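PDB 6ED2: glycosyl hydrolase family 2, TIM barrel domain protein, which probably hydrolyses beta-D-glucuronides, as a gut bacterial beta-glucuronidase of glycosyl hydrolase family 2. Local coordinates for residues F319-E323 / S355-A360; G348-F352 / F372-D376. One frame throughout, in Å; residues are numbered along the deposited sequence.

Contact 1: residues F319-E323 / S355-A360; sequences FGRHE and SHYPYA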
ATOM      1  N   PHE A 319     -15.881   4.708 -20.613  1.00 27.77           N
ATOM      2  CA  PHE A 319     -14.676   5.342 -20.107  1.00 26.49           C
ATOM      3  C   PHE A 319     -14.111   6.344 -21.094  1.00 28.03           C
ATOM      4  O   PHE A 319     -14.247   6.198 -22.311  1.00 25.45           O
ATOM      5  CB  PHE A 319     -13.571   4.308 -19.809  1.00 25.02           C
ATOM      6  CG  PHE A 319     -14.003   3.202 -18.909  1.00 24.03           C
ATOM      7  CD1 PHE A 319     -13.957   3.362 -17.524  1.00 25.96           C
ATOM      8  CD2 PHE A 319     -14.450   1.995 -19.441  1.00 25.27           C
ATOM      9  CE1 PHE A 319     -14.353   2.338 -16.679  1.00 23.08           C
ATOM     10  CE2 PHE A 319     -14.868   0.953 -18.607  1.00 27.37           C
ATOM     11  CZ  PHE A 319     -14.824   1.122 -17.228  1.00 28.35           C
ATOM     12  N   GLY A 320     -13.436   7.349 -20.545  1.00 26.19           N
ATOM     13  CA  GLY A 320     -12.280   7.893 -21.219  1.00 26.98           C
ATOM     14  C   GLY A 320     -11.081   7.003 -20.906  1.00 29.42           C
ATOM     15  O   GLY A 320     -10.871   6.585 -19.769  1.00 26.57           O
ATOM     16  N   ARG A 321     -10.304   6.704 -21.938  1.00 29.48           N
ATOM     17  CA  ARG A 321      -9.172   5.811 -21.838  1.00 26.28           C
ATOM     18  C   ARG A 321      -7.865   6.568 -22.049  1.00 30.84           C
ATOM     19  O   ARG A 321      -7.825   7.805 -22.156  1.00 28.70           O
ATOM     20  CB  ARG A 321      -9.336   4.677 -22.851  1.00 26.42           C
ATOM     21  CG  ARG A 321     -10.438   3.678 -22.488  1.00 24.88           C
ATOM     22  CD  ARG A 321     -10.444   2.501 -23.466  1.00 28.50           C
ATOM     23  NE  ARG A 321      -9.117   1.894 -23.474  1.00 37.39           N
ATOM     24  CZ  ARG A 321      -8.749   0.909 -22.667  1.00 30.50           C
ATOM     25  NH1 ARG A 321      -9.628   0.391 -21.817  1.00 31.86           N
ATOM     26  NH2 ARG A 321      -7.503   0.458 -22.701  1.00 32.60           N
ATOM     27  N   HIS A 322      -6.781   5.806 -22.094  1.00 26.72           N
ATOM     28  CA  HIS A 322      -5.489   6.275 -22.553  1.00 25.52           C
ATOM     29  C   HIS A 322      -4.773   5.079 -23.158  1.00 27.83           C
ATOM     30  O   HIS A 322      -5.046   3.926 -22.803  1.00 27.64           O
ATOM     31  CB  HIS A 322      -4.642   6.886 -21.421  1.00 25.42           C
ATOM     32  CG  HIS A 322      -4.620   8.393 -21.413  1.00 35.46           C
ATOM     33  ND1 HIS A 322      -4.170   9.145 -22.482  1.00 28.63           N
ATOM     34  CD2 HIS A 322      -4.997   9.286 -20.458  1.00 29.88           C
ATOM     35  CE1 HIS A 322      -4.280  10.431 -22.191  1.00 26.95           C
ATOM     36  NE2 HIS A 322      -4.778  10.542 -20.968  1.00 28.09           N
ATOM     37  N   GLU A 323      -3.876   5.352 -24.093  1.00 24.82           N
ATOM     38  CA  GLU A 323      -2.907   4.339 -24.501  1.00 27.04           C
ATOM     39  C   GLU A 323      -1.743   4.494 -23.529  1.00 27.57           C
ATOM     40  O   GLU A 323      -0.856   5.331 -23.706  1.00 25.37           O
ATOM     41  CB  GLU A 323      -2.498   4.511 -25.957  1.00 24.64           C
ATOM     42  CG  GLU A 323      -3.547   4.045 -26.948  1.00 25.26           C
ATOM     43  CD  GLU A 323      -3.050   4.156 -28.386  1.00 28.43           C
ATOM     44  OE1 GLU A 323      -2.660   5.281 -28.800  1.00 28.92           O
ATOM     45  OE2 GLU A 323      -3.027   3.122 -29.092  1.00 25.44           O
ATOM     46  N   SER A 355      -9.642   9.298 -25.808  1.00 22.59           N
ATOM     47  CA  SER A 355      -8.952  10.441 -25.233  1.00 27.48           C
ATOM     48  C   SER A 355      -7.465  10.141 -25.159  1.00 25.08           C
ATOM     49  O   SER A 355      -7.086   9.044 -24.752  1.00 30.11           O
ATOM     50  CB  SER A 355      -9.509  10.719 -23.841  1.00 26.79           C
ATOM     51  OG  SER A 355      -9.800   9.497 -23.182  1.00 27.43           O
ATOM     52  N   HIS A 356      -6.612  11.085 -25.576  1.00 27.18           N
ATOM     53  CA  HIS A 356      -6.970  12.334 -26.269  1.00 25.81           C
ATOM     54  C   HIS A 356      -6.296  12.373 -27.640  1.00 26.53           C
ATOM     55  O   HIS A 356      -5.662  13.361 -27.999  1.00 24.23           O
ATOM     56  CB  HIS A 356      -6.517  13.558 -25.476  1.00 22.73           C
ATOM     57  CG  HIS A 356      -7.181  13.701 -24.146  1.00 28.57           C
ATOM     58  ND1 HIS A 356      -8.547  13.823 -24.006  1.00 29.10           N
ATOM     59  CD2 HIS A 356      -6.666  13.757 -22.894  1.00 27.23           C
ATOM     60  CE1 HIS A 356      -8.845  13.939 -22.721  1.00 25.21           C
ATOM     61  NE2 HIS A 356      -7.723  13.907 -22.027  1.00 31.19           N
ATOM     62  N   TYR A 357      -6.388  11.273 -28.370  1.00 26.16           N
ATOM     63  CA  TYR A 357      -5.683  11.074 -29.629  1.00 26.98           C
ATOM     64  C   TYR A 357      -6.229   9.800 -30.244  1.00 27.67           C
ATOM     65  O   TYR A 357      -6.784   8.961 -29.527  1.00 25.51           O
ATOM     66  CB  TYR A 357      -4.158  10.956 -29.414  1.00 26.89           C
ATOM     67  CG  TYR A 357      -3.836  10.178 -28.156  1.00 26.97           C
ATOM     68  CD1 TYR A 357      -3.817   8.783 -28.157  1.00 25.66           C
ATOM     69  CD2 TYR A 357      -3.616  10.835 -26.950  1.00 23.24           C
ATOM     70  CE1 TYR A 357      -3.568   8.079 -27.001  1.00 24.30           C
ATOM     71  CE2 TYR A 357      -3.352  10.132 -25.790  1.00 23.87           C
ATOM     72  CZ  TYR A 357      -3.344   8.764 -25.824  1.00 22.36           C
ATOM     73  OH  TYR A 357      -3.114   8.084 -24.674  1.00 25.89           O
ATOM     74  N   PRO A 358      -6.146   9.654 -31.559  1.00 25.08           N
ATOM     75  CA  PRO A 358      -6.574   8.393 -32.164  1.00 26.30           C
ATOM     76  C   PRO A 358      -5.695   7.260 -31.647  1.00 27.06           C
ATOM     77  O   PRO A 358      -4.496   7.435 -31.406  1.00 26.97           O
ATOM     78  CB  PRO A 358      -6.396   8.634 -33.667  1.00 23.23           C
ATOM     79  CG  PRO A 358      -6.301  10.097 -33.813  1.00 26.19           C
ATOM     80  CD  PRO A 358      -5.672  10.614 -32.566  1.00 26.20           C
ATOM     81  N   TYR A 359      -6.310   6.113 -31.420  1.00 25.29           N
ATOM     82  CA  TYR A 359      -5.590   4.981 -30.859  1.00 26.52           C
ATOM     83  C   TYR A 359      -5.027   4.111 -31.984  1.00 29.13           C
ATOM     84  O   TYR A 359      -5.341   4.304 -33.161  1.00 25.76           O
ATOM     85  CB  TYR A 359      -6.514   4.154 -29.959  1.00 22.80           C
ATOM     86  CG  TYR A 359      -6.881   4.802 -28.639  1.00 21.82           C
ATOM     87  CD1 TYR A 359      -6.266   5.971 -28.215  1.00 23.24           C
ATOM     88  CD2 TYR A 359      -7.842   4.229 -27.814  1.00 21.43           C
ATOM     89  CE1 TYR A 359      -6.599   6.559 -26.998  1.00 25.76           C
ATOM     90  CE2 TYR A 359      -8.184   4.797 -26.593  1.00 22.90           C
ATOM     91  CZ  TYR A 359      -7.560   5.958 -26.187  1.00 27.79           C
ATOM     92  OH  TYR A 359      -7.899   6.522 -24.978  1.00 24.23           O
ATOM     93  N   ALA A 360      -4.201   3.128 -31.605  1.00 26.00           N
ATOM     94  CA  ALA A 360      -3.756   2.117 -32.560  1.00 26.48           C
ATOM     95  C   ALA A 360      -4.958   1.428 -33.185  1.00 23.40           C
ATOM     96  O   ALA A 360      -5.947   1.144 -32.508  1.00 23.30           O
ATOM     97  CB  ALA A 360      -2.863   1.072 -31.882  1.00 26.51           C
TER

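Contact 2: residues G348-F352 / F372-D376; sequences GANCF and FLIID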
ATOM      1  N   GLY A 348     -19.514  -3.984 -17.673  1.00 25.54           N
ATOM      2  CA  GLY A 348     -20.758  -3.569 -18.300  1.00 25.84           C
ATOM      3  C   GLY A 348     -20.670  -2.312 -19.143  1.00 28.66           C
ATOM      4  O   GLY A 348     -21.711  -1.748 -19.497  1.00 31.23           O
ATOM      5  N   ALA A 349     -19.464  -1.848 -19.460  1.00 24.35           N
ATOM      6  CA  ALA A 349     -19.306  -0.724 -20.366  1.00 28.24           C
ATOM      7  C   ALA A 349     -19.777  -1.103 -21.769  1.00 28.47           C
ATOM      8  O   ALA A 349     -19.686  -2.260 -22.186  1.00 28.05           O
ATOM      9  CB  ALA A 349     -17.839  -0.274 -20.383  1.00 21.86           C
ATOM     10  N   ASN A 350     -20.304  -0.125 -22.505  1.00 29.19           N
ATOM     11  CA  ASN A 350     -20.567  -0.343 -23.926  1.00 29.95           C
ATOM     12  C   ASN A 350     -19.869   0.685 -24.807  1.00 24.50           C
ATOM     13  O   ASN A 350     -20.068   0.680 -26.025  1.00 27.50           O
ATOM     14  CB  ASN A 350     -22.076  -0.366 -24.213  1.00 25.02           C
ATOM     15  CG  ASN A 350     -22.774   0.962 -23.872  1.00 29.44           C
ATOM     16  OD1 ASN A 350     -22.146   2.026 -23.836  1.00 29.25           O
ATOM     17  ND2 ASN A 350     -24.080   0.895 -23.618  1.00 24.57           N
ATOM     18  N   CYS A 351     -19.021   1.537 -24.239  1.00 24.91           N
ATOM     19  CA  CYS A 351     -18.559   2.693 -24.993  1.00 25.41           C
ATOM     20  C   CYS A 351     -17.278   3.236 -24.385  1.00 21.23           C
ATOM     21  O   CYS A 351     -17.113   3.234 -23.165  1.00 25.19           O
ATOM     22  CB  CYS A 351     -19.640   3.793 -25.010  1.00 26.42           C
ATOM     23  SG  CYS A 351     -19.158   5.284 -25.933  1.00 30.40           S
ATOM     24  N   PHE A 352     -16.380   3.732 -25.238  1.00 20.03           N
ATOM     25  CA  PHE A 352     -15.283   4.550 -24.719  1.00 25.36           C
ATOM     26  C   PHE A 352     -14.878   5.603 -25.738  1.00 24.36           C
ATOM     27  O   PHE A 352     -15.137   5.476 -26.934  1.00 24.65           O
ATOM     28  CB  PHE A 352     -14.042   3.719 -24.315  1.00 23.03           C
ATOM     29  CG  PHE A 352     -13.435   2.902 -25.437  1.00 23.74           C
ATOM     30  CD1 PHE A 352     -12.460   3.437 -26.262  1.00 22.77           C
ATOM     31  CD2 PHE A 352     -13.811   1.580 -25.632  1.00 25.19           C
ATOM     32  CE1 PHE A 352     -11.879   2.666 -27.277  1.00 24.10           C
ATOM     33  CE2 PHE A 352     -13.233   0.810 -26.644  1.00 26.59           C
ATOM     34  CZ  PHE A 352     -12.275   1.362 -27.472  1.00 21.92           C
ATOM     35  N   PHE A 372     -18.255  -2.917 -29.140  1.00 28.04           N
ATOM     36  CA  PHE A 372     -18.111  -1.723 -28.319  1.00 29.48           C
ATOM     37  C   PHE A 372     -18.251  -0.485 -29.196  1.00 30.82           C
ATOM     38  O   PHE A 372     -17.881  -0.500 -30.370  1.00 27.48           O
ATOM     39  CB  PHE A 372     -16.756  -1.696 -27.601  1.00 29.07           C
ATOM     40  CG  PHE A 372     -16.762  -2.391 -26.264  1.00 32.15           C
ATOM     41  CD1 PHE A 372     -16.610  -3.766 -26.182  1.00 30.60           C
ATOM     42  CD2 PHE A 372     -16.923  -1.668 -25.093  1.00 28.94           C
ATOM     43  CE1 PHE A 372     -16.621  -4.408 -24.948  1.00 30.40           C
ATOM     44  CE2 PHE A 372     -16.942  -2.306 -23.854  1.00 31.68           C
ATOM     45  CZ  PHE A 372     -16.789  -3.676 -23.781  1.00 27.59           C
ATOM     46  N   LEU A 373     -18.816   0.575 -28.623  1.00 26.33           N
ATOM     47  CA  LEU A 373     -18.984   1.847 -29.308  1.00 26.97           C
ATOM     48  C   LEU A 373     -17.818   2.761 -28.968  1.00 23.55           C
ATOM     49  O   LEU A 373     -17.426   2.875 -27.804  1.00 25.76           O
ATOM     50  CB  LEU A 373     -20.302   2.513 -28.894  1.00 25.91           C
ATOM     51  CG  LEU A 373     -21.553   1.649 -28.991  1.00 26.70           C
ATOM     52  CD1 LEU A 373     -22.778   2.402 -28.481  1.00 28.08           C
ATOM     53  CD2 LEU A 373     -21.753   1.208 -30.441  1.00 25.98           C
ATOM     54  N   ILE A 374     -17.294   3.443 -29.980  1.00 25.75           N
ATOM     55  CA  ILE A 374     -16.134   4.318 -29.836  1.00 22.65           C
ATOM     56  C   ILE A 374     -16.506   5.732 -30.260  1.00 28.65           C
ATOM     57  O   ILE A 374     -17.046   5.935 -31.357  1.00 27.35           O
ATOM     58  CB  ILE A 374     -14.953   3.823 -30.686  1.00 23.50           C
ATOM     59  CG1 ILE A 374     -14.462   2.456 -30.181  1.00 24.47           C
ATOM     60  CG2 ILE A 374     -13.826   4.870 -30.713  1.00 18.87           C
ATOM     61  CD1 ILE A 374     -13.196   1.998 -30.873  1.00 23.16           C
ATOM     62  N   ILE A 375     -16.169   6.703 -29.417  1.00 24.41           N
ATOM     63  CA  ILE A 375     -16.089   8.102 -29.805  1.00 25.13           C
ATOM     64  C   ILE A 375     -14.637   8.400 -30.152  1.00 24.75           C
ATOM     65  O   ILE A 375     -13.764   8.370 -29.283  1.00 28.38           O
ATOM     66  CB  ILE A 375     -16.598   9.031 -28.697  1.00 29.04           C
ATOM     67  CG1 ILE A 375     -18.041   8.660 -28.327  1.00 24.53           C
ATOM     68  CG2 ILE A 375     -16.503  10.477 -29.152  1.00 21.51           C
ATOM     69  CD1 ILE A 375     -18.612   9.480 -27.181  1.00 21.85           C
ATOM     70  N   ASP A 376     -14.382   8.703 -31.422  1.00 28.43           N
ATOM     71  CA  ASP A 376     -13.034   8.820 -31.967  1.00 25.34           C
ATOM     72  C   ASP A 376     -12.580  10.269 -31.859  1.00 27.17           C
ATOM     73  O   ASP A 376     -13.253  11.178 -32.373  1.00 29.76           O
ATOM     74  CB  ASP A 376     -13.028   8.358 -33.424  1.00 24.27           C
ATOM     75  CG  ASP A 376     -11.682   7.774 -33.875  1.00 31.40           C
ATOM     76  OD1 ASP A 376     -10.671   7.802 -33.118  1.00 25.86           O
ATOM     77  OD2 ASP A 376     -11.647   7.295 -35.031  1.00 28.12           O
TER

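Contact 1: residues F319-E323 / S355-A360
The Glu-323 side chain runs antiparallel to that of Tyr-359, across its ring, where two loops meet at the C-terminal end of the TIM barrel, one following strand 312-320 and the other strand 351-353. Along Glu-323, CB sits beside CE1 of Tyr-357. CG then lies over one face of the Tyr-359 ring, a CH-pi contact 3.9 Å from the Glu-323 CG atom to the ring centroid. CD passes CA of Tyr-359, and OE1, which also forms a salt bridge with Arg-198, lies at the edge of the Tyr-357 ring near CE1. At the tip, OE2 accepts the N-H of Ala-360, with 2.8 Å between Ala-360 N and Glu-323 OE2, from above the carboxylate plane. Chi1 of -76° sets CG anti to the carbonyl carbon, and the extended chain beyond it carries the carboxylate to Ala-360.

The Tyr-357 hydroxyl is gripped twice: its OH lies 2.7 Å from His-322 ND1 in a nearly straight hydrogen bond (174°) and accepts the Glu-323 N-H. A cis peptide before His-356 shapes the second loop, and His-356 ND1 hydrogen-bonds Glu-377 OE2. Tyr-359 ties its own loop together by donating from OH to Ser-355 O. Beside it, Ser-355 OG donates to Arg-321 O across 2.8 Å, the serine oxygen tilted 23° from the carbonyl plane.

Contact 2: residues G348-F352 / F372-D376
Ile-374 and Phe-352 extend together from neighbouring strands, and CG1 of the isoleucine stands over one face of the phenylalanine ring. This CH-pi contact measures 4.1 Å from Ile-374 CG1 to the ring centroid, 28° off the normal, while Ile-374 CD1 closes to 3.6 Å from Phe-352 CZ. Chi1 of 59° sets Phe-352 CG between the backbone N and the carbonyl carbon, and the ring beyond it reaches the isoleucine with its far rim. Helix 361-370 packs on this pair through Ile-363, Tyr-364 and Ala-367.

On the opposite face of the sheet, Cys-351 and Leu-373 are neighbours, their CB atoms 4.1 Å apart, and Cys-351 SG reaches on to CG1 of Ile-375. The Phe-372 ring flanks the start of the pairing: its CE2 comes within 3.2 Å of Ala-349 O, and Phe-341 and His-270 meet the same ring edge-to-face.

Three backbone hydrogen bonds join 348-352 to 372-376. Leu-373 N donates to Asn-350 O, Phe-352 N to Leu-373 O, and Ile-375 N to Phe-352 O, each 2.9 to 3.0 Å from N to O. Two CA-H...O contacts, Cys-351 CA to Leu-373 O and Ile-374 CA to Phe-352 O, lie alongside them. At the polar edge, the Asn-350 amide is used at both ends, OD1 accepting from Arg-317 N and ND2 donating to Tyr-315 O, which fastens it to strand 312-320. Strand 351-353, helix 361-370 and strand 373-377 make a beta-alpha-beta unit, whose parallel neighbours are successive staves of the TIM barrel.

In the fold
Contacts 1 and 2 alternate along the chain and share the barrel wall, their centres about 11 Å apart. They meet where strands 312-320 and 351-353 run side by side: Phe-319 N lies 3.2 Å from Cys-351 O, a probable hydrogen bond, and Arg-321 CD packs 3.6 Å from Phe-352 CD1. Contact 1 lies where the chain leaves these strands, the second of which contact 2 pairs with strand 373-377. Measured from the nearest side-chain atoms, His-322 is about 3 Å from a bound magnesium ion and His-356 about 3 Å from a glycerol, which, though probably from the crystallisation liquor, may mark a pocket at this end. The magnesium site of Thr-239 and Glu-241 lies away from both contacts.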